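Local coordinates for protein putative acetyltransferase (Staphylococcus aureus subsp. aureus Mu50, PDB 3H4Q) that probably transfers an acetyl group from acetyl-CoA to a still unidentified acceptor, as a member of the GNAT acetyltransferase family, at residues 59-64 and 80-85; 71-76 and 118-123; 91-96 and 100-105; 104-109 and 130-135. All coordinates share one frame; numbering follows the deposited sequence.

Contact 1. Residues 59-64 and 80-85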
loop_
_atom_site.group_PDB
_atom_site.type_symbol
_atom_site.label_atom_id
_atom_site.label_comp_id
_atom_site.label_asym_id
_atom_site.label_seq_id
_atom_site.Cartn_x
_atom_site.Cartn_y
_atom_site.Cartn_z
ATOM N N GLU A 59 -11.151 -0.666 -12.612
ATOM C CA GLU A 59 -12.341 -1.056 -11.855
ATOM C C GLU A 59 -12.031 -1.224 -10.356
ATOM O O GLU A 59 -12.802 -0.750 -9.521
ATOM C CB GLU A 59 -12.930 -2.351 -12.418
ATOM N N HIS A 60 -10.912 -1.869 -10.013
ATOM C CA HIS A 60 -10.556 -2.077 -8.611
ATOM C C HIS A 60 -10.126 -0.766 -7.929
ATOM O O HIS A 60 -10.338 -0.613 -6.723
ATOM C CB HIS A 60 -9.457 -3.144 -8.469
ATOM C CG HIS A 60 -9.332 -3.702 -7.082
ATOM N ND1 HIS A 60 -8.520 -3.139 -6.119
ATOM C CD2 HIS A 60 -9.921 -4.773 -6.497
ATOM C CE1 HIS A 60 -8.616 -3.839 -5.001
ATOM N NE2 HIS A 60 -9.461 -4.836 -5.204
ATOM N N PHE A 61 -9.508 0.164 -8.680
ATOM C CA PHE A 61 -9.090 1.462 -8.100
ATOM C C PHE A 61 -10.320 2.297 -7.804
ATOM O O PHE A 61 -10.388 2.943 -6.767
ATOM C CB PHE A 61 -8.162 2.314 -8.989
ATOM C CG PHE A 61 -6.733 1.872 -8.999
ATOM C CD1 PHE A 61 -6.012 1.813 -7.837
ATOM C CD2 PHE A 61 -6.088 1.576 -10.195
ATOM C CE1 PHE A 61 -4.699 1.400 -7.846
ATOM C CE2 PHE A 61 -4.773 1.172 -10.213
ATOM C CZ PHE A 61 -4.071 1.090 -9.038
ATOM N N GLU A 62 -11.268 2.306 -8.734
ATOM C CA GLU A 62 -12.518 3.030 -8.528
ATOM C C GLU A 62 -13.202 2.552 -7.251
ATOM O O GLU A 62 -13.728 3.355 -6.491
ATOM C CB GLU A 62 -13.449 2.853 -9.726
ATOM C CG GLU A 62 -12.991 3.642 -10.951
ATOM C CD GLU A 62 -13.819 3.377 -12.204
ATOM O OE1 GLU A 62 -14.541 2.361 -12.261
ATOM O OE2 GLU A 62 -13.739 4.192 -13.150
ATOM N N GLU A 63 -13.187 1.244 -7.025
ATOM C CA GLU A 63 -13.779 0.664 -5.827
ATOM C C GLU A 63 -13.030 1.087 -4.580
ATOM O O GLU A 63 -13.654 1.432 -3.589
ATOM C CB GLU A 63 -13.824 -0.860 -5.916
ATOM C CG GLU A 63 -14.883 -1.365 -6.874
ATOM C CD GLU A 63 -14.827 -2.867 -7.058
ATOM O OE1 GLU A 63 -14.015 -3.528 -6.366
ATOM O OE2 GLU A 63 -15.594 -3.385 -7.900
ATOM N N ASP A 64 -11.704 1.078 -4.635
ATOM C CA ASP A 64 -10.909 1.494 -3.485
ATOM C C ASP A 64 -11.218 2.945 -3.103
ATOM O O ASP A 64 -11.324 3.280 -1.922
ATOM C CB ASP A 64 -9.413 1.348 -3.757
ATOM C CG ASP A 64 -8.953 -0.108 -3.866
ATOM O OD1 ASP A 64 -9.621 -1.018 -3.321
ATOM O OD2 ASP A 64 -7.888 -0.336 -4.499
ATOM N N TYR A 80 2.237 12.229 -6.312
ATOM C CA TYR A 80 3.578 11.631 -6.321
ATOM C C TYR A 80 3.638 10.205 -5.796
ATOM O O TYR A 80 4.713 9.594 -5.793
ATOM C CB TYR A 80 4.545 12.512 -5.526
ATOM C CG TYR A 80 4.791 13.837 -6.189
ATOM C CD1 TYR A 80 5.664 13.938 -7.260
ATOM C CD2 TYR A 80 4.150 14.980 -5.767
ATOM C CE1 TYR A 80 5.905 15.145 -7.879
ATOM C CE2 TYR A 80 4.379 16.204 -6.394
ATOM C CZ TYR A 80 5.260 16.275 -7.447
ATOM O OH TYR A 80 5.488 17.485 -8.087
ATOM N N GLY A 81 2.499 9.684 -5.346
ATOM C CA GLY A 81 2.394 8.298 -4.932
ATOM C C GLY A 81 1.033 7.989 -4.344
ATOM O O GLY A 81 0.266 8.907 -4.045
ATOM N N PHE A 82 0.712 6.707 -4.195
ATOM C CA PHE A 82 -0.521 6.308 -3.517
ATOM C C PHE A 82 -0.333 5.005 -2.750
ATOM O O PHE A 82 0.650 4.302 -2.946
ATOM C CB PHE A 82 -1.694 6.169 -4.496
ATOM C CG PHE A 82 -1.541 5.054 -5.488
ATOM C CD1 PHE A 82 -0.890 5.261 -6.694
ATOM C CD2 PHE A 82 -2.091 3.806 -5.233
ATOM C CE1 PHE A 82 -0.767 4.240 -7.622
ATOM C CE2 PHE A 82 -1.966 2.773 -6.153
ATOM C CZ PHE A 82 -1.302 2.996 -7.354
ATOM N N ILE A 83 -1.303 4.696 -1.901
ATOM C CA ILE A 83 -1.290 3.499 -1.084
ATOM C C ILE A 83 -2.738 3.082 -0.859
ATOM O O ILE A 83 -3.619 3.932 -0.723
ATOM C CB ILE A 83 -0.582 3.748 0.281
ATOM C CG1 ILE A 83 -0.368 2.444 1.058
ATOM C CG2 ILE A 83 -1.362 4.738 1.144
ATOM C CD1 ILE A 83 0.647 2.576 2.232
ATOM N N VAL A 84 -2.988 1.774 -0.858
ATOM C CA VAL A 84 -4.318 1.213 -0.627
ATOM C C VAL A 84 -4.224 0.356 0.628
ATOM O O VAL A 84 -3.383 -0.535 0.692
ATOM C CB VAL A 84 -4.708 0.357 -1.797
ATOM C CG1 VAL A 84 -6.009 -0.364 -1.529
ATOM C CG2 VAL A 84 -4.797 1.234 -3.053
ATOM N N VAL A 85 -5.052 0.639 1.629
ATOM C CA VAL A 85 -5.045 -0.102 2.890
ATOM C C VAL A 85 -6.472 -0.319 3.386
ATOM O O VAL A 85 -7.331 0.564 3.256
ATOM C CB VAL A 85 -4.264 0.632 3.984
ATOM C CG1 VAL A 85 -4.823 2.036 4.201
ATOM C CG2 VAL A 85 -4.308 -0.155 5.274
#

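Contact 2. Residues 71-76 and 118-123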
loop_
_atom_site.group_PDB
_atom_site.type_symbol
_atom_site.label_atom_id
_atom_site.label_comp_id
_atom_site.label_asym_id
_atom_site.label_seq_id
_atom_site.Cartn_x
_atom_site.Cartn_y
_atom_site.Cartn_z
ATOM N N TYR A 71 -5.091 6.355 -0.309
ATOM C CA TYR A 71 -4.520 7.664 0.014
ATOM C C TYR A 71 -3.528 8.037 -1.073
ATOM O O TYR A 71 -2.895 7.138 -1.670
ATOM C CB TYR A 71 -3.728 7.630 1.307
ATOM C CG TYR A 71 -4.485 7.437 2.591
ATOM C CD1 TYR A 71 -4.726 6.176 3.099
ATOM C CD2 TYR A 71 -4.903 8.532 3.334
ATOM C CE1 TYR A 71 -5.374 6.007 4.305
ATOM C CE2 TYR A 71 -5.560 8.374 4.532
ATOM C CZ TYR A 71 -5.789 7.111 5.014
ATOM O OH TYR A 71 -6.441 6.964 6.206
ATOM N N VAL A 72 -3.362 9.345 -1.286
ATOM C CA VAL A 72 -2.410 9.897 -2.248
ATOM C C VAL A 72 -1.516 10.921 -1.564
ATOM O O VAL A 72 -1.913 11.506 -0.547
ATOM C CB VAL A 72 -3.095 10.622 -3.443
ATOM C CG1 VAL A 72 -3.867 9.636 -4.307
ATOM C CG2 VAL A 72 -3.976 11.798 -2.968
ATOM N N LEU A 73 -0.298 11.104 -2.084
ATOM C CA LEU A 73 0.598 12.158 -1.587
ATOM C C LEU A 73 0.614 13.143 -2.747
ATOM O O LEU A 73 0.902 12.768 -3.882
ATOM C CB LEU A 73 1.975 11.624 -1.201
ATOM C CG LEU A 73 2.926 12.648 -0.552
ATOM C CD1 LEU A 73 4.018 11.949 0.213
ATOM C CD2 LEU A 73 3.542 13.550 -1.579
ATOM N N GLU A 74 0.265 14.385 -2.459
ATOM C CA GLU A 74 0.077 15.399 -3.475
ATOM C C GLU A 74 0.703 16.736 -3.103
ATOM O O GLU A 74 0.488 17.210 -2.002
ATOM C CB GLU A 74 -1.422 15.642 -3.584
ATOM C CG GLU A 74 -1.805 16.830 -4.458
ATOM C CD GLU A 74 -2.870 17.703 -3.824
ATOM O OE1 GLU A 74 -3.749 17.182 -3.120
ATOM O OE2 GLU A 74 -2.827 18.928 -4.027
ATOM N N GLU A 75 1.458 17.342 -4.022
ATOM C CA GLU A 75 1.960 18.717 -3.863
ATOM C C GLU A 75 1.505 19.426 -5.136
ATOM O O GLU A 75 1.488 18.809 -6.208
ATOM C CB GLU A 75 3.478 18.799 -3.689
ATOM C CG GLU A 75 4.010 20.243 -3.581
ATOM N N ASN A 76 1.134 20.703 -5.021
ATOM C CA ASN A 76 0.553 21.448 -6.151
ATOM C C ASN A 76 -0.647 20.583 -6.480
ATOM O O ASN A 76 -1.204 19.979 -5.567
ATOM C CB ASN A 76 1.533 21.581 -7.318
ATOM N N LYS A 118 10.654 9.471 -5.252
ATOM C CA LYS A 118 10.608 8.065 -4.804
ATOM C C LYS A 118 10.217 7.968 -3.331
ATOM O O LYS A 118 9.455 7.048 -2.950
ATOM C CB LYS A 118 11.938 7.346 -5.053
ATOM C CG LYS A 118 12.339 7.240 -6.531
ATOM N N GLY A 119 10.730 8.927 -2.534
ATOM C CA GLY A 119 10.406 9.075 -1.104
ATOM C C GLY A 119 8.909 9.178 -0.758
ATOM O O GLY A 119 8.528 9.016 0.394
ATOM N N ALA A 120 8.051 9.459 -1.735
ATOM C CA ALA A 120 6.635 9.495 -1.476
ATOM C C ALA A 120 6.127 8.159 -0.933
ATOM O O ALA A 120 5.192 8.148 -0.141
ATOM C CB ALA A 120 5.871 9.885 -2.740
ATOM N N ALA A 121 6.730 7.043 -1.360
ATOM C CA ALA A 121 6.308 5.709 -0.906
ATOM C C ALA A 121 6.540 5.550 0.588
ATOM O O ALA A 121 5.673 5.064 1.315
ATOM C CB ALA A 121 7.047 4.631 -1.650
ATOM N N THR A 122 7.711 5.973 1.030
ATOM C CA THR A 122 8.092 5.894 2.417
ATOM C C THR A 122 7.172 6.719 3.285
ATOM O O THR A 122 6.746 6.248 4.331
ATOM C CB THR A 122 9.549 6.354 2.591
ATOM O OG1 THR A 122 10.376 5.593 1.697
ATOM C CG2 THR A 122 10.039 6.172 4.026
ATOM N N GLU A 123 6.837 7.930 2.857
ATOM C CA GLU A 123 5.946 8.792 3.631
ATOM C C GLU A 123 4.543 8.202 3.745
ATOM O O GLU A 123 3.916 8.264 4.789
ATOM C CB GLU A 123 5.871 10.187 3.003
ATOM C CG GLU A 123 7.177 10.965 3.082
ATOM C CD GLU A 123 7.614 11.227 4.513
ATOM O OE1 GLU A 123 6.758 11.647 5.329
ATOM O OE2 GLU A 123 8.814 11.023 4.813
#

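Contact 3. Residues 91-96 and 100-105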
loop_
_atom_site.group_PDB
_atom_site.type_symbol
_atom_site.label_atom_id
_atom_site.label_comp_id
_atom_site.label_asym_id
_atom_site.label_seq_id
_atom_site.Cartn_x
_atom_site.Cartn_y
_atom_site.Cartn_z
ATOM N N GLU A 91 -7.602 -14.407 0.109
ATOM C CA GLU A 91 -8.043 -15.770 0.381
ATOM C C GLU A 91 -6.837 -16.671 0.583
ATOM O O GLU A 91 -6.859 -17.532 1.453
ATOM C CB GLU A 91 -8.911 -16.313 -0.761
ATOM N N TRP A 92 -5.774 -16.456 -0.192
ATOM C CA TRP A 92 -4.577 -17.294 -0.077
ATOM C C TRP A 92 -3.781 -17.094 1.214
ATOM O O TRP A 92 -2.940 -17.937 1.540
ATOM C CB TRP A 92 -3.662 -17.152 -1.298
ATOM C CG TRP A 92 -2.959 -15.852 -1.428
ATOM C CD1 TRP A 92 -3.417 -14.733 -2.057
ATOM C CD2 TRP A 92 -1.650 -15.537 -0.951
ATOM N NE1 TRP A 92 -2.478 -13.733 -1.992
ATOM C CE2 TRP A 92 -1.382 -14.199 -1.317
ATOM C CE3 TRP A 92 -0.679 -16.252 -0.242
ATOM C CZ2 TRP A 92 -0.180 -13.562 -1.002
ATOM C CZ3 TRP A 92 0.519 -15.611 0.075
ATOM C CH2 TRP A 92 0.755 -14.281 -0.308
ATOM N N TYR A 93 -4.010 -15.990 1.928
ATOM C CA TYR A 93 -3.368 -15.782 3.235
ATOM C C TYR A 93 -3.720 -16.977 4.133
ATOM O O TYR A 93 -2.869 -17.470 4.868
ATOM C CB TYR A 93 -3.800 -14.455 3.888
ATOM C CG TYR A 93 -3.152 -13.177 3.363
ATOM C CD1 TYR A 93 -2.458 -13.146 2.152
ATOM C CD2 TYR A 93 -3.305 -11.969 4.048
ATOM C CE1 TYR A 93 -1.887 -11.976 1.681
ATOM C CE2 TYR A 93 -2.737 -10.785 3.566
ATOM C CZ TYR A 93 -2.028 -10.799 2.385
ATOM O OH TYR A 93 -1.458 -9.638 1.889
ATOM N N ASP A 94 -4.952 -17.479 4.027
ATOM C CA ASP A 94 -5.376 -18.656 4.796
ATOM C C ASP A 94 -4.500 -19.906 4.573
ATOM O O ASP A 94 -4.568 -20.842 5.369
ATOM C CB ASP A 94 -6.838 -19.024 4.492
ATOM C CG ASP A 94 -7.826 -17.982 4.977
ATOM O OD1 ASP A 94 -7.400 -16.899 5.413
ATOM O OD2 ASP A 94 -9.042 -18.245 4.918
ATOM N N ASP A 95 -3.706 -19.929 3.497
ATOM C CA ASP A 95 -2.809 -21.056 3.202
ATOM C C ASP A 95 -1.454 -20.981 3.936
ATOM O O ASP A 95 -0.649 -21.894 3.802
ATOM C CB ASP A 95 -2.542 -21.159 1.682
ATOM C CG ASP A 95 -3.819 -21.346 0.856
ATOM O OD1 ASP A 95 -4.717 -22.120 1.287
ATOM O OD2 ASP A 95 -3.904 -20.737 -0.246
ATOM N N ILE A 96 -1.206 -19.922 4.706
ATOM C CA ILE A 96 0.067 -19.736 5.414
ATOM C C ILE A 96 -0.076 -19.965 6.921
ATOM O O ILE A 96 -1.106 -19.644 7.511
ATOM C CB ILE A 96 0.589 -18.291 5.218
ATOM C CG1 ILE A 96 0.646 -17.928 3.734
ATOM C CG2 ILE A 96 1.964 -18.107 5.862
ATOM C CD1 ILE A 96 0.957 -16.477 3.490
ATOM N N VAL A 100 1.241 -14.899 14.061
ATOM C CA VAL A 100 0.576 -13.803 14.738
ATOM C C VAL A 100 -0.932 -13.899 14.486
ATOM O O VAL A 100 -1.363 -14.550 13.529
ATOM C CB VAL A 100 1.156 -12.461 14.228
ATOM C CG1 VAL A 100 0.659 -12.157 12.815
ATOM C CG2 VAL A 100 0.810 -11.347 15.162
ATOM N N ASN A 101 -1.731 -13.296 15.366
ATOM C CA ASN A 101 -3.187 -13.290 15.204
ATOM C C ASN A 101 -3.572 -12.272 14.127
ATOM O O ASN A 101 -3.073 -11.146 14.116
ATOM C CB ASN A 101 -3.882 -12.953 16.524
ATOM C CG ASN A 101 -5.399 -13.099 16.454
ATOM O OD1 ASN A 101 -5.985 -13.276 15.381
ATOM N ND2 ASN A 101 -6.041 -13.023 17.616
ATOM N N ARG A 102 -4.464 -12.684 13.233
ATOM C CA ARG A 102 -4.893 -11.857 12.114
ATOM C C ARG A 102 -6.274 -11.232 12.266
ATOM O O ARG A 102 -6.609 -10.315 11.504
ATOM C CB ARG A 102 -4.873 -12.673 10.817
ATOM C CG ARG A 102 -3.483 -13.023 10.303
ATOM C CD ARG A 102 -3.592 -13.670 8.935
ATOM N NE ARG A 102 -4.288 -14.957 9.005
ATOM C CZ ARG A 102 -4.936 -15.550 8.000
ATOM N NH1 ARG A 102 -5.046 -14.971 6.808
ATOM N NH2 ARG A 102 -5.521 -16.724 8.208
ATOM N N GLU A 103 -7.077 -11.736 13.205
ATOM C CA GLU A 103 -8.413 -11.194 13.432
ATOM C C GLU A 103 -8.323 -9.668 13.492
ATOM O O GLU A 103 -7.576 -9.130 14.304
ATOM C CB GLU A 103 -9.007 -11.737 14.730
ATOM N N GLY A 104 -9.016 -8.980 12.588
ATOM C CA GLY A 104 -9.032 -7.525 12.593
ATOM C C GLY A 104 -7.787 -6.796 12.105
ATOM O O GLY A 104 -7.699 -5.572 12.213
ATOM N N ALA A 105 -6.827 -7.519 11.549
ATOM C CA ALA A 105 -5.605 -6.897 11.068
ATOM C C ALA A 105 -5.858 -6.029 9.829
ATOM O O ALA A 105 -6.829 -6.248 9.098
ATOM C CB ALA A 105 -4.579 -7.966 10.749
#

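Contact 4. Residues 104-109 and 130-135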
loop_
_atom_site.group_PDB
_atom_site.type_symbol
_atom_site.label_atom_id
_atom_site.label_comp_id
_atom_site.label_asym_id
_atom_site.label_seq_id
_atom_site.Cartn_x
_atom_site.Cartn_y
_atom_site.Cartn_z
ATOM N N GLY A 104 -9.016 -8.980 12.588
ATOM C CA GLY A 104 -9.032 -7.525 12.593
ATOM C C GLY A 104 -7.787 -6.796 12.105
ATOM O O GLY A 104 -7.699 -5.572 12.213
ATOM N N ALA A 105 -6.827 -7.519 11.549
ATOM C CA ALA A 105 -5.605 -6.897 11.068
ATOM C C ALA A 105 -5.858 -6.029 9.829
ATOM O O ALA A 105 -6.829 -6.248 9.098
ATOM C CB ALA A 105 -4.579 -7.966 10.749
ATOM N N PHE A 106 -4.991 -5.032 9.641
ATOM C CA PHE A 106 -4.996 -4.174 8.454
ATOM C C PHE A 106 -4.048 -4.763 7.399
ATOM O O PHE A 106 -3.114 -5.499 7.729
ATOM C CB PHE A 106 -4.601 -2.737 8.801
ATOM C CG PHE A 106 -5.707 -1.955 9.419
ATOM C CD1 PHE A 106 -5.987 -2.074 10.765
ATOM C CD2 PHE A 106 -6.494 -1.126 8.658
ATOM C CE1 PHE A 106 -7.026 -1.358 11.340
ATOM C CE2 PHE A 106 -7.533 -0.416 9.237
ATOM C CZ PHE A 106 -7.787 -0.528 10.570
ATOM N N VAL A 107 -4.307 -4.435 6.133
ATOM C CA VAL A 107 -3.554 -4.977 5.017
ATOM C C VAL A 107 -3.213 -3.884 4.013
ATOM O O VAL A 107 -4.106 -3.154 3.563
ATOM C CB VAL A 107 -4.397 -6.028 4.252
ATOM C CG1 VAL A 107 -3.630 -6.547 3.058
ATOM C CG2 VAL A 107 -4.839 -7.172 5.168
ATOM N N ILE A 108 -1.933 -3.773 3.665
ATOM C CA ILE A 108 -1.489 -2.834 2.637
ATOM C C ILE A 108 -1.449 -3.636 1.352
ATOM O O ILE A 108 -0.645 -4.553 1.206
ATOM C CB ILE A 108 -0.114 -2.257 2.946
ATOM C CG1 ILE A 108 -0.205 -1.480 4.265
ATOM C CG2 ILE A 108 0.376 -1.366 1.771
ATOM C CD1 ILE A 108 1.072 -0.867 4.726
ATOM N N HIS A 109 -2.335 -3.296 0.428
ATOM C CA HIS A 109 -2.464 -4.039 -0.809
ATOM C C HIS A 109 -1.627 -3.525 -1.916
ATOM O O HIS A 109 -1.237 -4.290 -2.771
ATOM C CB HIS A 109 -3.909 -4.012 -1.286
ATOM C CG HIS A 109 -4.856 -4.659 -0.339
ATOM N ND1 HIS A 109 -4.893 -6.022 -0.165
ATOM C CD2 HIS A 109 -5.789 -4.142 0.493
ATOM C CE1 HIS A 109 -5.817 -6.322 0.727
ATOM N NE2 HIS A 109 -6.376 -5.200 1.143
ATOM N N ASP A 130 1.095 4.748 11.118
ATOM C CA ASP A 130 0.685 5.601 12.234
ATOM C C ASP A 130 -0.826 5.638 12.454
ATOM O O ASP A 130 -1.279 5.709 13.594
ATOM C CB ASP A 130 1.140 7.039 12.034
ATOM C CG ASP A 130 2.581 7.250 12.348
ATOM O OD1 ASP A 130 3.362 6.266 12.409
ATOM O OD2 ASP A 130 2.931 8.435 12.540
ATOM N N VAL A 131 -1.609 5.632 11.380
ATOM C CA VAL A 131 -3.062 5.679 11.527
ATOM C C VAL A 131 -3.550 4.362 12.135
ATOM O O VAL A 131 -4.307 4.377 13.125
ATOM C CB VAL A 131 -3.761 5.966 10.209
ATOM C CG1 VAL A 131 -5.250 5.786 10.362
ATOM C CG2 VAL A 131 -3.432 7.373 9.747
ATOM N N VAL A 132 -3.072 3.234 11.608
ATOM C CA VAL A 132 -3.496 1.951 12.164
ATOM C C VAL A 132 -3.070 1.807 13.636
ATOM O O VAL A 132 -3.837 1.285 14.435
ATOM C CB VAL A 132 -3.041 0.753 11.333
ATOM C CG1 VAL A 132 -3.518 0.924 9.898
ATOM C CG2 VAL A 132 -1.553 0.615 11.390
ATOM N N LYS A 133 -1.873 2.275 13.996
ATOM C CA LYS A 133 -1.457 2.247 15.400
ATOM C C LYS A 133 -2.403 3.107 16.208
ATOM O O LYS A 133 -2.864 2.693 17.248
ATOM C CB LYS A 133 -0.038 2.791 15.635
ATOM C CG LYS A 133 1.111 1.856 15.332
ATOM C CD LYS A 133 2.436 2.473 15.811
ATOM N N ALA A 134 -2.692 4.310 15.730
ATOM C CA ALA A 134 -3.583 5.209 16.463
ATOM C C ALA A 134 -4.943 4.557 16.737
ATOM O O ALA A 134 -5.568 4.826 17.764
ATOM C CB ALA A 134 -3.762 6.514 15.719
ATOM N N ARG A 135 -5.381 3.690 15.823
ATOM C CA ARG A 135 -6.655 2.994 15.959
ATOM C C ARG A 135 -6.626 1.806 16.885
ATOM O O ARG A 135 -7.659 1.191 17.126
ATOM C CB ARG A 135 -7.142 2.549 14.597
ATOM C CG ARG A 135 -7.520 3.699 13.736
ATOM C CD ARG A 135 -7.905 3.199 12.395
ATOM N NE ARG A 135 -8.430 4.266 11.551
ATOM C CZ ARG A 135 -8.774 4.093 10.279
ATOM N NH1 ARG A 135 -8.664 2.923 9.703
ATOM N NH2 ARG A 135 -9.219 5.087 9.560
#

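Contact 1. Residues 59-64 and 80-85
A buried helix-on-sheet contact, led by Phe61 and Phe82, sets helix 57-66 against one face of strand 78-86. The two phenyl rings meet at their outer carbons: Phe61 CE1 lies 3.5 Å from Phe82 CE2, and Phe61 CZ lies 3.8 Å from Phe82 CZ. The rings meet obliquely, with planes at 86° and centroids 5.4 Å apart. Phe82 holds its ring between its own backbone N and carbonyl carbon (chi1 66°), a setting that carries it off the strand to meet Phe61. One turn along the helix, Asp64 lies across Val84: OD2 of Asp64 rests against both methyls of Val84, 3.5 Å from CG1 and 3.8 Å from CG2. The weak bond to this carboxylate from His60 ND1 belongs to one of two His60 conformers and is doubtful. Leu33 and Val36 of helix 29-42 pack on Phe61, while Ile32 and Val36 touch Phe82. Ile83 and Val85 instead meet Val128 of helix 120-134. A central sheet covered in this way, by the first two helices on one face and a later helix on the other, is the layered alpha/beta core of the GNAT fold.

Contact 2. Residues 71-76 and 118-123
Leu73 carries this contact almost alone, pressing one methyl against the first turn of helix 120-134. In the GNAT fold this helix follows the loop that, in relatives, holds the pyrophosphate of acetyl-CoA, and the Gly119-Ala120-Ala121 run at its start is consistent with the family's glycine-containing signature; no coenzyme is present in this model. The tight part is small and apolar: CD1 of Leu73 is set against Ala120 and the CB of Glu123. CD1 of Leu73 sits 4.0 Å from CA of Ala120 and 4.1 Å from CB of Ala120, whose methyl points toward the strand; the CA atoms of Leu73 and Ala120 are 6.6 Å apart. With CG opposite the backbone N (chi1 -175°), the Leu73 branch reaches out from strand 70-75 to the helix. On the other side of the strand, Val72 faces Phe82 and Arg22.

The loose side is Glu123 beyond its CB. There the chain bends at chi2 and takes the exposed carboxylate away from the strand. Glu123 was modelled in two conformers, which makes the course of its end less certain than that of CB. Tyr117 touches both Leu73 and Glu123 from the loop before the helix. Ala121 turns its methyl from the strand and packs on Leu154. Leu73 itself is held in the sheet by backbone bonds to Tyr80 and Gly81 of the adjoining strand. The closest approach of the two segments is Leu73 CD1 to Glu123 CB, 3.8 Å.

Contact 3. Residues 91-96 and 100-105
Asp94 OD1 takes two hydrogen bonds from the guanidinium of Arg102, both weak: NH1 of Arg102 stands 3.3 Å from it and NH2 of Arg102 3.4 Å. Together they make a salt bridge in which a single oxygen sits at the edge of the guanidinium, near its plane, between the two terminal nitrogens. The carboxylate is turned almost upright to that plane, at 87°, so the two groups do not pair side by side. A bend at chi3 (-65°) brings the end of the arginine round to Asp94. Arg102 NH1 also lies against the base of the neighbouring tyrosine, 3.2 Å from Tyr93 CB.

Both segments belong to the long excursion between strand 78-86 and strand 106-112, the latter being the fourth and central strand of the GNAT sheet in this chain. The 91-95 part is a short 3-10 turn, from which Tyr93 points its ring edge at the face of Trp92. The Tyr93 hydroxyl is hydrogen-bonded to Asp143 OD2 at the end of strand 139-143, while the Arg102 side chain touches Leu141 of that strand. The backbone around Arg102 is folded by two turns. Asn101 OD1 accepts from Glu103 N at 2.9 Å, an Asx turn, with the donor 40° out of the carbonyl plane. An overlapping type II beta turn, Arg102 to Ala105, is closed by Ala105 N to Arg102 O at 2.8 Å, with Gly104 supplying the positive phi.

Contact 4. Residues 104-109 and 130-135
Val132 CG1 rests over one face of the Phe106 ring, a CH-pi contact with the methyl 3.9 Å from the ring centroid and 21° off its normal. It is set toward the rim, nearest to Phe106 CG at 3.6 Å. Arg135 comes in at the far end of the ring: its NH1 lies 3.6 Å from Phe106 CE2, with guanidinium and ring planes 46° apart. The approach is oblique to the ring, and the ring carbon meets the guanidinium at its edge.

The arginine chain is extended from CG to NE, which lets the charged end travel from the close of the helix to the phenyl. Behind it, CG1 of Val131 lies over one face of the Arg135 guanidinium, toward the rim, 3.6 Å above the plane. NH1 also makes a weak hydrogen bond to O4 of a bound polyether, probably brought in with the crystallisation liquor, and Arg135 touches a crystal neighbour as well.

The contact belongs to a beta-alpha-beta crossover: strand 106-112 leads into helix 120-134, which returns to strand 139-143 beside the first strand. Val132 packs on Ile140 of the return strand as well as on Phe106. The ring packs on Val85, and the Phe106 backbone is hydrogen-bonded to Val139 and Leu141. Further along the strand, His109 NE2 is hydrogen-bonded to Asp86 OD1. At the helix end, Arg135 N bonds Val131 O at 3.0 Å.

Contacts 1, 2 and 4 are built on one sheet. Strands 70-75 and 78-86 join contact 1 to contact 2 through Tyr80 N and Leu73 O, 2.8 Å apart; the centres of the two contacts are 13 Å apart. Contact 4 continues across the sheet, where His109 N and Val84 O are 3.0 Å apart. Helix 120-134 serves contacts 2 and 4. Contact 3 shares Gly104 and Ala105 with contact 4 but lies 28 Å, centre to centre, from contact 2. The polyether site draws Tyr71, Val85, Phe106 and Arg135 from contacts 2, 1 and 4; Arg135 is about 3 Å from the ligand at the nearest atoms, though this crystallisation additive may only mark a pocket.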